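Local atomic coordinates of protein argonaute (Aquifex aeolicus, PDB entry 1YVU), a protein that uses short single-stranded DNA guides to bind complementary RNA targets and cleaves them with the help of divalent metal ions. Residues 618-630 with 640-653. Sequence-based numbering, arbitrary orientation.
Sequences YKLSEDSVILATY and PIKVRKVYGELPVE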
loop_
_atom_site.group_PDB
_atom_site.type_symbol
_atom_site.label_atom_id
_atom_site.label_comp_id
_atom_site.label_asym_id
_atom_site.label_seq_id
_atom_site.Cartn_x
_atom_site.Cartn_y
_atom_site.Cartn_z
ATOM N N TYR A 618 -13.946 13.257 2.380
ATOM C CA TYR A 618 -14.885 12.867 3.432
ATOM C C TYR A 618 -13.977 13.005 4.639
ATOM O O TYR A 618 -12.841 12.538 4.599
ATOM C CB TYR A 618 -15.408 11.408 3.307
ATOM C CG TYR A 618 -16.501 11.095 4.335
ATOM C CD1 TYR A 618 -17.854 11.360 4.043
ATOM C CD2 TYR A 618 -16.180 10.718 5.659
ATOM C CE1 TYR A 618 -18.864 11.286 5.040
ATOM C CE2 TYR A 618 -17.181 10.647 6.676
ATOM C CZ TYR A 618 -18.521 10.935 6.356
ATOM O OH TYR A 618 -19.493 10.877 7.337
ATOM N N LYS A 619 -14.467 13.640 5.699
ATOM C CA LYS A 619 -13.643 13.822 6.891
ATOM C C LYS A 619 -14.067 12.921 8.065
ATOM O O LYS A 619 -15.259 12.721 8.322
ATOM C CB LYS A 619 -13.602 15.308 7.278
ATOM C CG LYS A 619 -12.531 15.697 8.297
ATOM C CD LYS A 619 -12.502 17.214 8.523
ATOM C CE LYS A 619 -11.485 17.566 9.593
ATOM N NZ LYS A 619 -11.998 18.345 10.794
ATOM N N LEU A 620 -13.061 12.309 8.699
ATOM C CA LEU A 620 -13.240 11.423 9.849
ATOM C C LEU A 620 -12.882 12.100 11.188
ATOM O O LEU A 620 -12.621 13.314 11.232
ATOM C CB LEU A 620 -12.458 10.127 9.648
ATOM C CG LEU A 620 -12.902 9.365 8.404
ATOM C CD1 LEU A 620 -11.902 8.298 8.024
ATOM C CD2 LEU A 620 -14.291 8.783 8.646
ATOM N N SER A 621 -12.872 11.310 12.264
ATOM C CA SER A 621 -12.633 11.800 13.622
ATOM C C SER A 621 -11.304 12.437 13.987
ATOM O O SER A 621 -11.205 13.669 14.017
ATOM C CB SER A 621 -12.992 10.721 14.651
ATOM O OG SER A 621 -12.339 9.489 14.379
ATOM N N GLU A 622 -10.302 11.602 14.265
ATOM C CA GLU A 622 -8.959 12.031 14.680
ATOM C C GLU A 622 -8.138 12.650 13.527
ATOM O O GLU A 622 -7.008 12.221 13.227
ATOM C CB GLU A 622 -8.224 10.827 15.305
ATOM C CG GLU A 622 -8.976 10.092 16.439
ATOM C CD GLU A 622 -8.575 8.621 16.565
ATOM O OE1 GLU A 622 -7.509 8.218 16.025
ATOM O OE2 GLU A 622 -9.346 7.862 17.205
ATOM N N ASP A 623 -8.725 13.685 12.916
ATOM C CA ASP A 623 -8.182 14.432 11.778
ATOM C C ASP A 623 -7.632 13.571 10.646
ATOM O O ASP A 623 -6.471 13.673 10.247
ATOM C CB ASP A 623 -7.202 15.528 12.219
ATOM C CG ASP A 623 -7.840 16.926 12.208
ATOM O OD1 ASP A 623 -9.050 17.035 11.885
ATOM O OD2 ASP A 623 -7.146 17.926 12.495
ATOM N N SER A 624 -8.451 12.598 10.267
ATOM C CA SER A 624 -8.157 11.713 9.167
ATOM C C SER A 624 -9.168 12.103 8.084
ATOM O O SER A 624 -10.275 12.562 8.407
ATOM C CB SER A 624 -8.207 10.233 9.575
ATOM O OG SER A 624 -9.275 9.930 10.453
ATOM N N VAL A 625 -8.710 12.098 6.825
ATOM C CA VAL A 625 -9.502 12.495 5.648
ATOM C C VAL A 625 -9.293 11.502 4.518
ATOM O O VAL A 625 -8.148 11.175 4.175
ATOM C CB VAL A 625 -9.011 13.887 5.081
ATOM C CG1 VAL A 625 -9.671 14.235 3.748
ATOM C CG2 VAL A 625 -9.247 14.989 6.066
ATOM N N ILE A 626 -10.399 11.107 3.885
ATOM C CA ILE A 626 -10.354 10.212 2.726
ATOM C C ILE A 626 -10.330 11.242 1.606
ATOM O O ILE A 626 -11.230 12.064 1.484
ATOM C CB ILE A 626 -11.564 9.319 2.681
ATOM C CG1 ILE A 626 -11.517 8.410 3.904
ATOM C CG2 ILE A 626 -11.562 8.470 1.417
ATOM C CD1 ILE A 626 -12.900 8.102 4.470
ATOM N N LEU A 627 -9.259 11.208 0.828
ATOM C CA LEU A 627 -9.025 12.203 -0.191
ATOM C C LEU A 627 -8.796 11.696 -1.602
ATOM O O LEU A 627 -8.009 10.765 -1.819
ATOM C CB LEU A 627 -7.795 13.019 0.247
ATOM C CG LEU A 627 -7.381 14.248 -0.540
ATOM C CD1 LEU A 627 -8.513 15.255 -0.432
ATOM C CD2 LEU A 627 -6.034 14.828 -0.044
ATOM N N ALA A 628 -9.373 12.407 -2.568
ATOM C CA ALA A 628 -9.178 12.077 -3.963
ATOM C C ALA A 628 -8.003 12.942 -4.455
ATOM O O ALA A 628 -8.140 14.177 -4.582
ATOM C CB ALA A 628 -10.402 12.385 -4.713
ATOM N N THR A 629 -6.869 12.284 -4.720
ATOM C CA THR A 629 -5.646 12.944 -5.174
ATOM C C THR A 629 -5.442 13.131 -6.658
ATOM O O THR A 629 -4.483 13.804 -7.069
ATOM C CB THR A 629 -4.447 12.189 -4.713
ATOM O OG1 THR A 629 -4.691 10.772 -4.841
ATOM C CG2 THR A 629 -4.119 12.562 -3.298
ATOM N N TYR A 630 -6.265 12.455 -7.461
ATOM C CA TYR A 630 -6.180 12.500 -8.924
ATOM C C TYR A 630 -7.560 12.250 -9.540
ATOM O O TYR A 630 -8.389 11.577 -8.931
ATOM C CB TYR A 630 -5.138 11.476 -9.446
ATOM C CG TYR A 630 -5.488 9.989 -9.321
ATOM C CD1 TYR A 630 -5.668 9.197 -10.472
ATOM C CD2 TYR A 630 -5.582 9.355 -8.064
ATOM C CE1 TYR A 630 -5.925 7.800 -10.387
ATOM C CE2 TYR A 630 -5.843 7.957 -7.959
ATOM C CZ TYR A 630 -6.006 7.185 -9.128
ATOM O OH TYR A 630 -6.200 5.815 -9.062
ATOM N N PRO A 640 -8.614 6.285 -3.514
ATOM C CA PRO A 640 -8.468 7.512 -2.728
ATOM C C PRO A 640 -7.490 7.226 -1.599
ATOM O O PRO A 640 -7.438 6.096 -1.100
ATOM C CB PRO A 640 -9.870 7.708 -2.143
ATOM C CG PRO A 640 -10.739 6.877 -2.966
ATOM C CD PRO A 640 -9.928 5.676 -3.238
ATOM N N ILE A 641 -6.699 8.214 -1.203
ATOM C CA ILE A 641 -5.768 7.993 -0.092
ATOM C C ILE A 641 -6.376 8.463 1.243
ATOM O O ILE A 641 -7.358 9.217 1.269
ATOM C CB ILE A 641 -4.366 8.643 -0.335
ATOM C CG1 ILE A 641 -4.421 10.159 -0.133
ATOM C CG2 ILE A 641 -3.839 8.258 -1.732
ATOM C CD1 ILE A 641 -3.082 10.805 0.031
ATOM N N LYS A 642 -5.846 7.948 2.346
ATOM C CA LYS A 642 -6.318 8.349 3.662
ATOM C C LYS A 642 -5.132 9.008 4.306
ATOM O O LYS A 642 -4.065 8.408 4.433
ATOM C CB LYS A 642 -6.825 7.164 4.486
ATOM C CG LYS A 642 -7.106 7.464 5.952
ATOM C CD LYS A 642 -7.694 6.267 6.677
ATOM C CE LYS A 642 -7.205 6.231 8.118
ATOM N NZ LYS A 642 -8.049 5.352 8.985
ATOM N N VAL A 643 -5.312 10.297 4.590
ATOM C CA VAL A 643 -4.300 11.162 5.222
ATOM C C VAL A 643 -4.690 11.270 6.685
ATOM O O VAL A 643 -5.841 11.546 6.981
ATOM C CB VAL A 643 -4.327 12.599 4.624
ATOM C CG1 VAL A 643 -3.336 13.501 5.350
ATOM C CG2 VAL A 643 -4.059 12.570 3.131
ATOM N N ARG A 644 -3.735 11.040 7.581
ATOM C CA ARG A 644 -3.995 11.128 9.003
ATOM C C ARG A 644 -3.030 12.104 9.661
ATOM O O ARG A 644 -1.834 12.068 9.387
ATOM C CB ARG A 644 -3.896 9.744 9.654
ATOM C CG ARG A 644 -4.312 9.720 11.139
ATOM C CD ARG A 644 -4.035 8.390 11.807
ATOM N NE ARG A 644 -3.920 8.547 13.256
ATOM C CZ ARG A 644 -3.460 7.620 14.096
ATOM N NH1 ARG A 644 -3.058 6.423 13.653
ATOM N NH2 ARG A 644 -3.380 7.904 15.389
ATOM N N LYS A 645 -3.562 13.030 10.456
ATOM C CA LYS A 645 -2.719 13.988 11.162
ATOM C C LYS A 645 -2.493 13.324 12.485
ATOM O O LYS A 645 -3.388 13.274 13.339
ATOM C CB LYS A 645 -3.405 15.334 11.365
ATOM C CG LYS A 645 -2.534 16.364 12.099
ATOM C CD LYS A 645 -3.242 17.704 12.238
ATOM C CE LYS A 645 -3.966 17.900 13.537
ATOM N NZ LYS A 645 -4.631 19.250 13.565
ATOM N N VAL A 646 -1.304 12.756 12.619
ATOM C CA VAL A 646 -0.938 12.044 13.822
ATOM C C VAL A 646 -0.588 13.074 14.859
ATOM O O VAL A 646 -1.204 13.114 15.914
ATOM C CB VAL A 646 0.219 11.064 13.543
ATOM C CG1 VAL A 646 0.597 10.256 14.813
ATOM C CG2 VAL A 646 -0.192 10.121 12.461
ATOM N N TYR A 647 0.299 13.979 14.464
ATOM C CA TYR A 647 0.785 15.071 15.294
ATOM C C TYR A 647 0.753 16.281 14.374
ATOM O O TYR A 647 1.074 16.159 13.187
ATOM C CB TYR A 647 2.209 14.760 15.768
ATOM C CG TYR A 647 2.797 15.666 16.833
ATOM C CD1 TYR A 647 2.437 15.519 18.199
ATOM C CD2 TYR A 647 3.753 16.650 16.491
ATOM C CE1 TYR A 647 3.032 16.344 19.210
ATOM C CE2 TYR A 647 4.347 17.483 17.484
ATOM C CZ TYR A 647 3.984 17.326 18.839
ATOM O OH TYR A 647 4.555 18.156 19.783
ATOM N N GLY A 648 0.302 17.421 14.898
ATOM C CA GLY A 648 0.215 18.626 14.088
ATOM C C GLY A 648 -0.557 19.797 14.658
ATOM O O GLY A 648 -1.570 19.643 15.333
ATOM N N GLU A 649 -0.092 20.986 14.294
ATOM C CA GLU A 649 -0.630 22.274 14.730
ATOM C C GLU A 649 -1.596 22.816 13.676
ATOM O O GLU A 649 -2.537 23.550 14.013
ATOM C CB GLU A 649 0.580 23.194 14.914
ATOM C CG GLU A 649 0.418 24.643 15.240
ATOM C CD GLU A 649 1.740 25.360 15.003
ATOM O OE1 GLU A 649 1.788 26.215 14.100
ATOM O OE2 GLU A 649 2.743 25.046 15.688
ATOM N N LEU A 650 -1.352 22.434 12.412
ATOM C CA LEU A 650 -2.155 22.855 11.247
ATOM C C LEU A 650 -3.371 21.959 10.996
ATOM O O LEU A 650 -3.352 20.787 11.332
ATOM C CB LEU A 650 -1.287 22.881 9.972
ATOM C CG LEU A 650 -0.046 23.784 9.866
ATOM C CD1 LEU A 650 0.643 23.558 8.538
ATOM C CD2 LEU A 650 -0.379 25.259 10.034
ATOM N N PRO A 651 -4.462 22.509 10.440
ATOM C CA PRO A 651 -5.655 21.687 10.170
ATOM C C PRO A 651 -5.436 20.718 9.001
ATOM O O PRO A 651 -4.654 21.039 8.106
ATOM C CB PRO A 651 -6.704 22.736 9.788
ATOM C CG PRO A 651 -6.269 23.945 10.567
ATOM C CD PRO A 651 -4.791 23.943 10.328
ATOM N N VAL A 652 -6.150 19.581 8.979
ATOM C CA VAL A 652 -6.012 18.598 7.880
ATOM C C VAL A 652 -6.317 19.140 6.515
ATOM O O VAL A 652 -5.646 18.793 5.567
ATOM C CB VAL A 652 -6.893 17.354 7.986
ATOM C CG1 VAL A 652 -6.088 16.161 8.376
ATOM C CG2 VAL A 652 -8.045 17.594 8.855
ATOM N N GLU A 653 -7.332 19.981 6.419
ATOM C CA GLU A 653 -7.700 20.582 5.150
ATOM C C GLU A 653 -6.519 21.345 4.491
ATOM O O GLU A 653 -6.286 21.228 3.278
ATOM C CB GLU A 653 -8.921 21.491 5.346
ATOM C CG GLU A 653 -10.197 20.715 5.656
ATOM C CD GLU A 653 -10.630 20.796 7.113
ATOM O OE1 GLU A 653 -9.903 21.373 7.969
ATOM O OE2 GLU A 653 -11.734 20.274 7.398
#
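D623 and K645 meet where strands 624-627 and 641-645, paired antiparallel, reach the end of the pair away from the loop 628-640. The two side chains run alongside each other, and K645 NZ forms a salt bridge with D623 OD2, 3.0 Å away and nearly along the C-O axis. K645 gets there with CG anti to its backbone N (chi1 -180°) and a bend at chi3 of 95°, which also brings NZ within 3.0 Å of L650 O, above that carbonyl's plane. The ammonium thus ties the strand pair to the loop that leads into helix 652-661. On the other oxygen, D623 OD1 takes a weak bond from K619 NZ, and the K619 chain crosses E653 at about a right angle, its NZ a long 3.9 Å from E653 OE2. V652 lies among these charges, its CG2 against the D623 carboxylate and its CB 3.8 Å from V625 CG2.

Farther along, V625 pairs with V643 and L627 with I641, each through two backbone hydrogen bonds. V625, L627, I641 and V643 share one face; S624, I626, K642 and R644 share the other, where I626 CG2 lies 4.0 Å from P640 CB. T629 CG2 touches I641 CD1, while its OG1 bonds to K674 O.

Both strands, and strand 616-619 flanking 624-627, belong to the PIWI box of the RNase H-fold PIWI domain. Outside the box, strand 592-599 flanks 641-645, and helix 652-661 packs on the apolar face, with C656 against L627 and I659 against V643.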